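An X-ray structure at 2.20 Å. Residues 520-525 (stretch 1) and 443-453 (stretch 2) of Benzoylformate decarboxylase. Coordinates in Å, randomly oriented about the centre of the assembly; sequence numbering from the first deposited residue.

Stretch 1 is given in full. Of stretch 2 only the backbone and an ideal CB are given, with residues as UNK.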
# COMPACT_ATOMS: atom_id res chain seq x y z
N ASP B 520 -4.38 -14.03 -46.52
CA ASP B 520 -5.03 -14.50 -45.30
C ASP B 520 -3.95 -14.57 -44.22
O ASP B 520 -2.93 -15.23 -44.38
CB ASP B 520 -5.71 -15.86 -45.52
CG ASP B 520 -4.96 -16.74 -46.48
OD1 ASP B 520 -3.72 -16.57 -46.60
OD2 ASP B 520 -5.59 -17.60 -47.13
N GLY B 521 -4.15 -13.83 -43.15
CA GLY B 521 -3.14 -13.77 -42.11
C GLY B 521 -2.25 -12.55 -42.18
O GLY B 521 -2.19 -11.84 -43.19
N PRO B 522 -1.52 -12.32 -41.10
CA PRO B 522 -0.75 -11.09 -40.90
C PRO B 522 0.53 -11.11 -41.71
O PRO B 522 1.09 -12.17 -42.00
CB PRO B 522 -0.40 -11.15 -39.41
CG PRO B 522 -0.29 -12.63 -39.14
CD PRO B 522 -1.40 -13.25 -39.96
N THR B 523 1.03 -9.92 -42.02
CA THR B 523 2.32 -9.78 -42.67
C THR B 523 3.13 -8.76 -41.89
O THR B 523 2.59 -7.75 -41.43
CB THR B 523 2.16 -9.25 -44.12
OG1 THR B 523 1.31 -10.12 -44.86
CG2 THR B 523 3.51 -9.12 -44.82
N VAL B 524 4.42 -9.03 -41.75
CA VAL B 524 5.38 -8.10 -41.21
C VAL B 524 6.27 -7.57 -42.35
O VAL B 524 7.04 -8.30 -42.96
CB VAL B 524 6.24 -8.76 -40.12
CG1 VAL B 524 7.30 -7.78 -39.58
CG2 VAL B 524 5.33 -9.31 -38.96
N LEU B 525 6.13 -6.28 -42.66
CA LEU B 525 6.93 -5.66 -43.71
C LEU B 525 8.00 -4.83 -43.03
O LEU B 525 7.69 -3.90 -42.28
CB LEU B 525 6.07 -4.80 -44.64
CG LEU B 525 4.98 -5.56 -45.41
CD1 LEU B 525 4.13 -4.59 -46.26
CD2 LEU B 525 5.54 -6.68 -46.27
N UNK B 443 3.87 -11.32 -29.63
CA UNK B 443 2.43 -11.21 -29.90
C UNK B 443 2.10 -11.56 -31.36
O UNK B 443 0.99 -11.94 -31.64
CB UNK B 443 1.94 -9.80 -29.58
N UNK B 444 3.06 -11.40 -32.29
CA UNK B 444 2.73 -11.66 -33.69
C UNK B 444 2.42 -13.15 -33.95
O UNK B 444 1.74 -13.50 -34.91
CB UNK B 444 3.89 -11.21 -34.58
N UNK B 445 2.87 -14.01 -33.04
CA UNK B 445 2.58 -15.45 -33.12
C UNK B 445 1.09 -15.66 -32.98
O UNK B 445 0.50 -16.47 -33.69
CB UNK B 445 3.34 -16.23 -32.04
N UNK B 446 0.48 -14.93 -32.05
CA UNK B 446 -0.97 -15.01 -31.87
C UNK B 446 -1.70 -14.51 -33.13
O UNK B 446 -2.72 -15.07 -33.52
CB UNK B 446 -1.40 -14.20 -30.65
N UNK B 447 -1.18 -13.45 -33.76
CA UNK B 447 -1.76 -12.96 -35.02
C UNK B 447 -1.73 -14.08 -36.08
O UNK B 447 -2.71 -14.32 -36.79
CB UNK B 447 -1.00 -11.73 -35.52
N UNK B 448 -0.61 -14.78 -36.19
CA UNK B 448 -0.49 -15.83 -37.19
C UNK B 448 -1.38 -17.01 -36.84
O UNK B 448 -2.09 -17.52 -37.70
CB UNK B 448 0.97 -16.28 -37.32
N UNK B 449 -1.39 -17.41 -35.56
CA UNK B 449 -2.27 -18.49 -35.10
C UNK B 449 -3.75 -18.25 -35.40
O UNK B 449 -4.48 -19.19 -35.66
CB UNK B 449 -2.09 -18.69 -33.59
N UNK B 450 -4.20 -17.00 -35.30
CA UNK B 450 -5.61 -16.70 -35.56
C UNK B 450 -5.85 -16.10 -36.95
O UNK B 450 -6.97 -15.65 -37.23
CB UNK B 450 -6.14 -15.74 -34.49
N UNK B 451 -4.81 -16.11 -37.79
CA UNK B 451 -4.91 -15.62 -39.16
C UNK B 451 -5.56 -14.24 -39.23
O UNK B 451 -6.54 -14.05 -39.94
CB UNK B 451 -5.70 -16.61 -40.01
N UNK B 452 -5.04 -13.29 -38.46
CA UNK B 452 -5.66 -11.98 -38.39
C UNK B 452 -5.21 -11.08 -39.56
O UNK B 452 -4.06 -11.15 -40.00
CB UNK B 452 -5.33 -11.32 -37.05
N UNK B 453 -6.13 -10.22 -40.07
CA UNK B 453 -5.75 -9.29 -41.15
C UNK B 453 -5.04 -8.08 -40.56
O UNK B 453 -5.60 -6.98 -40.44
CB UNK B 453 -6.98 -8.85 -41.95

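At position 443 nothing of stretch 1 comes within 5.5 Å of the ideal CB, so stretch 1 sets no preference; it is Ala 443.

At 444 the CA-to-CB bond points toward stretch 1, and the ideal CB stands 5.0 Å from Val 524 CG2. A branched or extended apolar chain can run alongside this methyl, so Val, Ile, Leu or Met would suit. The deposited residue is Ile 444; with chi1 p and chi2 t it brings CD1 to 4.2 Å from Val 524 CG2, an apolar contact.

Positions 445 and 446 have no atom of stretch 1 near their ideal CB atoms, and at 445 the bond points away. Stretch 1 constrains neither. They are Trp 445 and Thr 446, whose NE1 and OG1 are hydrogen-bonded elsewhere in the structure.

Position 447 points toward stretch 1, but its ideal CB is already 3.8 Å from Pro 522 CG. A small residue fits best, Ala foremost, with Gly or Ser conceivable. It is Ala 447, its CB packing on Pro 522 CG at 3.8 Å, while its carbonyl O lies 3.6 Å from Pro 522 CD and accepts a hydrogen bond from the backbone N of 452.

At 448 the bond runs sideways, with the ideal CB 4.3 Å from Pro 522 CG. Small residues suit, and a longer chain could pass beside the ring. Ala 448 adds a second apolar contact, CB to Pro 522 CG at 4.2 Å.

Positions 449 and 450 point away and are free of stretch 1. Gln 449 belongs to the helix; His 450 (phi/psi -102/9) is the first residue to leave helical angles.

Position 451 has phi/psi 49/54, a left-handed conformation that favours Gly, Asn or Asp but admits others. Its CA is 3.9 Å from Gly 521 CA, and the CB points sideways, 4.4 Å from that same Gly 521 CA, so a long chain can lead off to the side. Lys 451 does so, its end leading away from stretch 1.

At 452 the CB points away, 5.3 Å from Pro 522 CD, so many types would suit, apolar ones included. The deposited Leu 452 keeps its side chain no closer than 5.3 Å to stretch 1. The backbone makes the contact: Leu 452 O lies 3.0 Å from Pro 522 N, which has no hydrogen to share, and 3.2 Å from Gly 521 C.

Position 453 also points away; phi of -81 is compatible with proline, among many others, and it is Pro 453.

Stretch 2 443-453: AIWTAAQHKLP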
# COMPACT_ATOMS: atom_id res chain seq x y z
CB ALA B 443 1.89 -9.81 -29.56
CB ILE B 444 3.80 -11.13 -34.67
CG1 ILE B 444 5.09 -11.92 -34.54
CG2 ILE B 444 4.08 -9.64 -34.41
CD1 ILE B 444 6.23 -11.29 -35.39
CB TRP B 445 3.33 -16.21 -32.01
CG TRP B 445 3.06 -17.68 -32.00
CD1 TRP B 445 3.63 -18.63 -32.81
CD2 TRP B 445 2.17 -18.39 -31.11
NE1 TRP B 445 3.14 -19.87 -32.49
CE2 TRP B 445 2.25 -19.76 -31.46
CE3 TRP B 445 1.31 -17.99 -30.08
CZ2 TRP B 445 1.48 -20.75 -30.80
CZ3 TRP B 445 0.55 -18.99 -29.41
CH2 TRP B 445 0.66 -20.34 -29.78
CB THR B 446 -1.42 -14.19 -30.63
OG1 THR B 446 -0.73 -14.67 -29.48
CG2 THR B 446 -2.93 -14.31 -30.39
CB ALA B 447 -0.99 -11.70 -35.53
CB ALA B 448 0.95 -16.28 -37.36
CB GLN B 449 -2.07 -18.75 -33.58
CG GLN B 449 -0.71 -19.37 -33.26
CD GLN B 449 -0.57 -20.75 -33.91
OE1 GLN B 449 -1.33 -21.65 -33.62
NE2 GLN B 449 0.40 -20.91 -34.80
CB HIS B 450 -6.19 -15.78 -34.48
CG HIS B 450 -6.20 -16.41 -33.13
ND1 HIS B 450 -7.34 -16.93 -32.56
CD2 HIS B 450 -5.20 -16.65 -32.25
CE1 HIS B 450 -7.05 -17.46 -31.39
NE2 HIS B 450 -5.76 -17.31 -31.18
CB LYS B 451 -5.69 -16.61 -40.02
CG LYS B 451 -4.99 -17.96 -40.22
CD LYS B 451 -5.95 -18.91 -40.95
CE LYS B 451 -5.31 -20.26 -41.23
NZ LYS B 451 -4.97 -20.94 -39.96
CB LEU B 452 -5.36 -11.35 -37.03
CG LEU B 452 -5.94 -12.15 -35.86
CD1 LEU B 452 -5.38 -11.67 -34.51
CD2 LEU B 452 -7.45 -12.04 -35.89
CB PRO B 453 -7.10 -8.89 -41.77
CG PRO B 453 -8.06 -8.94 -40.57
CD PRO B 453 -7.56 -10.11 -39.71
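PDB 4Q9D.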